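Local coordinates for protein tryptophan synthase alpha chain (Campylobacter jejuni, PDB 3THA) that probably cleaves indoleglycerol phosphate to indole and glyceraldehyde 3-phosphate, as the alpha subunit of tryptophan synthase in the last step of tryptophan biosynthesis, at residues B[19-24]-B[62-67]; B[143-148]-B[167-172]. All blocks are in the same frame, centred on the assembly; numbering follows the deposited sequence.

Interaction 1. Residues B[19-24]-B[62-67]; sequences YTVLGY and ADAAKI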
# COMPACT_ATOMS: atom_id res chain seq x y z
N TYR B 19 -9.54 -0.65 -11.94
CA TYR B 19 -9.11 -1.60 -10.95
C TYR B 19 -10.29 -1.89 -10.04
O TYR B 19 -11.09 -0.99 -9.73
CB TYR B 19 -7.91 -0.96 -10.20
CG TYR B 19 -7.54 -1.62 -8.90
CD1 TYR B 19 -6.48 -2.51 -8.85
CD2 TYR B 19 -8.19 -1.29 -7.71
CE1 TYR B 19 -6.13 -3.14 -7.66
CE2 TYR B 19 -7.84 -1.90 -6.52
CZ TYR B 19 -6.80 -2.84 -6.50
OH TYR B 19 -6.41 -3.46 -5.33
N THR B 20 -10.41 -3.15 -9.61
CA THR B 20 -11.37 -3.55 -8.57
C THR B 20 -10.69 -4.57 -7.66
O THR B 20 -9.72 -5.24 -8.04
CB THR B 20 -12.71 -4.20 -9.13
OG1 THR B 20 -13.67 -4.38 -8.07
CG2 THR B 20 -12.47 -5.57 -9.76
N VAL B 21 -11.24 -4.70 -6.46
CA VAL B 21 -10.81 -5.71 -5.53
C VAL B 21 -11.78 -6.89 -5.63
O VAL B 21 -12.96 -6.77 -5.34
CB VAL B 21 -10.81 -5.16 -4.07
CG1 VAL B 21 -10.02 -6.11 -3.15
CG2 VAL B 21 -10.18 -3.78 -4.02
N LEU B 22 -11.27 -8.04 -6.04
CA LEU B 22 -12.06 -9.25 -6.13
C LEU B 22 -12.53 -9.63 -4.75
O LEU B 22 -11.76 -9.60 -3.81
CB LEU B 22 -11.20 -10.34 -6.74
CG LEU B 22 -11.03 -10.10 -8.24
CD1 LEU B 22 -10.28 -11.24 -8.86
CD2 LEU B 22 -12.40 -9.99 -8.95
N GLY B 23 -13.81 -9.96 -4.63
CA GLY B 23 -14.38 -10.38 -3.33
C GLY B 23 -15.02 -9.26 -2.52
O GLY B 23 -15.43 -9.47 -1.40
N TYR B 24 -15.11 -8.07 -3.11
CA TYR B 24 -15.65 -6.93 -2.44
C TYR B 24 -16.91 -6.39 -3.16
O TYR B 24 -16.81 -5.98 -4.32
CB TYR B 24 -14.59 -5.82 -2.36
CG TYR B 24 -15.16 -4.55 -1.77
CD1 TYR B 24 -15.62 -4.52 -0.46
CD2 TYR B 24 -15.27 -3.37 -2.54
CE1 TYR B 24 -16.16 -3.35 0.10
CE2 TYR B 24 -15.83 -2.21 -1.98
CZ TYR B 24 -16.25 -2.20 -0.67
OH TYR B 24 -16.80 -1.06 -0.11
N ALA B 62 -8.35 -0.84 1.35
CA ALA B 62 -7.97 -1.77 2.41
C ALA B 62 -9.19 -2.43 3.03
O ALA B 62 -9.34 -3.68 3.06
CB ALA B 62 -7.05 -1.09 3.48
N ASP B 63 -10.10 -1.59 3.46
CA ASP B 63 -11.44 -2.09 3.77
C ASP B 63 -11.92 -3.20 2.82
O ASP B 63 -12.33 -4.29 3.29
CB ASP B 63 -12.41 -0.93 3.87
CG ASP B 63 -12.44 -0.33 5.29
OD1 ASP B 63 -13.05 -0.94 6.22
OD2 ASP B 63 -11.83 0.75 5.47
N ALA B 64 -11.81 -2.96 1.51
CA ALA B 64 -12.27 -3.92 0.49
C ALA B 64 -11.58 -5.26 0.68
O ALA B 64 -12.24 -6.37 0.61
CB ALA B 64 -11.98 -3.40 -0.89
N ALA B 65 -10.27 -5.16 0.94
CA ALA B 65 -9.41 -6.33 1.09
C ALA B 65 -9.65 -7.10 2.41
O ALA B 65 -9.63 -8.34 2.41
CB ALA B 65 -7.92 -5.95 0.91
N LYS B 66 -9.95 -6.38 3.51
CA LYS B 66 -10.31 -7.06 4.75
C LYS B 66 -11.61 -7.76 4.51
O LYS B 66 -11.81 -8.93 4.89
CB LYS B 66 -10.45 -6.12 5.95
CG LYS B 66 -9.34 -5.07 6.15
CD LYS B 66 -9.23 -4.81 7.63
CE LYS B 66 -8.26 -3.68 8.00
NZ LYS B 66 -6.93 -3.59 7.27
N ILE B 67 -12.52 -7.05 3.85
CA ILE B 67 -13.82 -7.64 3.56
C ILE B 67 -13.65 -8.90 2.74
O ILE B 67 -14.22 -9.94 3.08
CB ILE B 67 -14.78 -6.66 2.92
CG1 ILE B 67 -15.14 -5.55 3.93
CG2 ILE B 67 -16.06 -7.38 2.54
CD1 ILE B 67 -15.45 -4.16 3.34
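One face of the Tyr24 ring rests on the CB methyl of Ala64, which lies 3.8 Å from the ring centroid and 21° off the normal, a CH-pi contact displaced toward the CG side of the ring. Tyr24 CG, anti to the backbone N (chi1 175°), is itself the ring atom nearest to that methyl, 3.5 Å from Ala64 CB. Ile67 meets the same ring obliquely, its CD1 lying 3.4 Å from Tyr24 CE1. Val21, the last residue of strand 15-21, presses the same methyl from a second direction, with its CG2 at 3.6 Å from Ala64 CB, so one small side chain of helix 60-70 is shared by an aliphatic and an aromatic partner. Val21 and Tyr24 are the ends of a type II beta turn, closed by a weak hydrogen bond from Tyr24 N to Val21 O; at Gly23, its third residue (phi 94°), a CB would be jammed against the carbonyl O of Leu22. Val231 of helix 228-233 touches both ends. Ile67 in turn packs on Gly175 of the second subunit. No hydrogen bond crosses between the segments; what joins them is apolar, methyl-to-ring and methyl-to-methyl contact that depends on close fit rather than on directed bonds.

Interaction 2. Residues B[143-148]-B[167-172]; sequences ALITLV and FIYLLA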
# COMPACT_ATOMS: atom_id res chain seq x y z
N ALA B 143 3.41 -10.27 -19.41
CA ALA B 143 4.17 -9.08 -19.18
C ALA B 143 4.15 -8.74 -17.69
O ALA B 143 3.08 -8.78 -17.04
CB ALA B 143 3.57 -7.95 -20.01
N LEU B 144 5.33 -8.39 -17.17
CA LEU B 144 5.50 -7.73 -15.87
C LEU B 144 5.61 -6.22 -16.09
O LEU B 144 6.60 -5.74 -16.65
CB LEU B 144 6.78 -8.24 -15.17
CG LEU B 144 6.91 -7.67 -13.77
CD1 LEU B 144 5.67 -8.08 -12.91
CD2 LEU B 144 8.16 -8.12 -13.09
N ILE B 145 4.60 -5.49 -15.63
CA ILE B 145 4.35 -4.15 -16.09
C ILE B 145 5.27 -3.21 -15.36
O ILE B 145 5.47 -3.34 -14.15
CB ILE B 145 2.84 -3.78 -15.86
CG1 ILE B 145 1.91 -4.75 -16.59
CG2 ILE B 145 2.51 -2.31 -16.17
CD1 ILE B 145 1.91 -4.61 -18.12
N THR B 146 5.81 -2.25 -16.12
CA THR B 146 6.84 -1.33 -15.69
C THR B 146 6.23 -0.00 -15.28
O THR B 146 5.45 0.60 -16.06
CB THR B 146 7.81 -1.00 -16.88
OG1 THR B 146 8.34 -2.20 -17.45
CG2 THR B 146 8.97 -0.15 -16.42
N LEU B 147 6.65 0.49 -14.12
CA LEU B 147 6.13 1.71 -13.56
C LEU B 147 7.11 2.81 -13.69
O LEU B 147 8.28 2.60 -13.43
CB LEU B 147 5.86 1.52 -12.07
CG LEU B 147 4.48 1.00 -11.72
CD1 LEU B 147 4.11 -0.29 -12.51
CD2 LEU B 147 4.45 0.77 -10.25
N VAL B 148 6.67 4.00 -14.08
CA VAL B 148 7.54 5.16 -14.05
C VAL B 148 6.77 6.35 -13.50
O VAL B 148 5.54 6.35 -13.57
CB VAL B 148 8.19 5.48 -15.44
CG1 VAL B 148 8.45 4.20 -16.22
CG2 VAL B 148 7.36 6.43 -16.26
N PHE B 167 2.39 -2.41 -21.33
CA PHE B 167 2.17 -0.97 -21.39
C PHE B 167 3.04 -0.32 -20.34
O PHE B 167 3.45 -0.99 -19.42
CB PHE B 167 0.66 -0.62 -21.19
CG PHE B 167 0.09 -0.95 -19.81
CD1 PHE B 167 -0.55 -2.16 -19.58
CD2 PHE B 167 0.17 -0.02 -18.76
CE1 PHE B 167 -1.10 -2.47 -18.33
CE2 PHE B 167 -0.40 -0.30 -17.48
CZ PHE B 167 -1.04 -1.52 -17.27
N ILE B 168 3.36 0.95 -20.48
CA ILE B 168 4.06 1.66 -19.44
C ILE B 168 3.03 2.26 -18.51
O ILE B 168 2.06 2.88 -18.97
CB ILE B 168 5.00 2.77 -19.97
CG1 ILE B 168 5.83 2.25 -21.15
CG2 ILE B 168 5.91 3.28 -18.84
CD1 ILE B 168 6.68 1.04 -20.82
N TYR B 169 3.25 2.07 -17.21
CA TYR B 169 2.38 2.60 -16.19
C TYR B 169 3.04 3.87 -15.73
O TYR B 169 3.95 3.82 -14.90
CB TYR B 169 2.27 1.61 -15.05
CG TYR B 169 1.05 1.76 -14.12
CD1 TYR B 169 0.67 3.01 -13.61
CD2 TYR B 169 0.29 0.65 -13.76
CE1 TYR B 169 -0.44 3.14 -12.78
CE2 TYR B 169 -0.85 0.78 -12.93
CZ TYR B 169 -1.18 2.03 -12.43
OH TYR B 169 -2.27 2.18 -11.59
N LEU B 170 2.60 4.99 -16.30
CA LEU B 170 2.99 6.32 -15.86
C LEU B 170 2.17 6.84 -14.66
O LEU B 170 1.03 7.27 -14.82
CB LEU B 170 2.90 7.33 -17.01
CG LEU B 170 3.42 8.71 -16.60
CD1 LEU B 170 4.82 8.66 -15.88
CD2 LEU B 170 3.49 9.65 -17.77
N LEU B 171 2.76 6.83 -13.47
CA LEU B 171 2.11 7.43 -12.32
C LEU B 171 2.03 8.92 -12.57
O LEU B 171 2.83 9.49 -13.32
CB LEU B 171 2.84 7.12 -11.02
CG LEU B 171 3.00 5.62 -10.78
CD1 LEU B 171 3.83 5.34 -9.57
CD2 LEU B 171 1.66 4.97 -10.65
N ALA B 172 1.03 9.54 -11.97
CA ALA B 172 0.85 10.95 -12.10
C ALA B 172 1.29 11.51 -10.76
O ALA B 172 1.30 10.78 -9.75
CB ALA B 172 -0.60 11.26 -12.40
O HOH W 1 5.71 -2.52 -18.94
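Phe167 has its CG between its own backbone N and carbonyl carbon (chi1 66°), while Ile145 has CG2 anti to its backbone N, and the two side chains meet with CG2 over one face of the Phe167 ring. This methyl lies 4.0 Å from the ring centroid, 20° off the normal and offset toward the rim, a CH-pi contact; Ile145 CD1 adds a touch at 3.7 Å from Phe167 CE1. Further along, Leu147 and Tyr169 lie side by side on one face of the sheet, Leu147 CD1 against Tyr169 CB. Val148 occupies the other face, with CG1 against Ile168 CG2 and CG2 3.4 Å from Leu170 CD1; helix 180-195 covers these three residues.

Three backbone hydrogen bonds of 2.8 to 2.9 Å join the parallel strands: Tyr169 N to Thr146 O, Val148 N to Tyr169 O and Leu171 N to Val148 O. A water accepts from Thr146 N and is placed to donate to Phe167 O, though other acceptors also lie within its reach. Helix 154-161 completes this beta-alpha-beta unit of the TIM barrel. The bonded N-H and C=O groups thus satisfy one another beside the apolar face of Val148, Ile168 and Leu170, while on the opposite face the side chain of Tyr169 comes near that of Glu46, the predicted proton acceptor.

Interactions 1 and 2 lie on opposite sides of the chain's centre, their own centres 22 Å apart and their nearest atoms about 7 Å apart, without touching. Both belong to the same closed eight-stranded barrel: interaction 2 pairs its fifth and sixth strands, whereas 19-24 runs from the first strand into the turn that meets helix 60-70. Interaction 2 is the nearer to Glu46, the predicted proton acceptor on strand 44-48: the side chains of Tyr169 and Glu46 are about 4 Å apart, against about 10 Å for those of Val21 and Glu46. Both contacts also reach the second subunit, interaction 1 through helix 60-70 and interaction 2 through residues including Tyr169, which packs on Ala56 of that subunit.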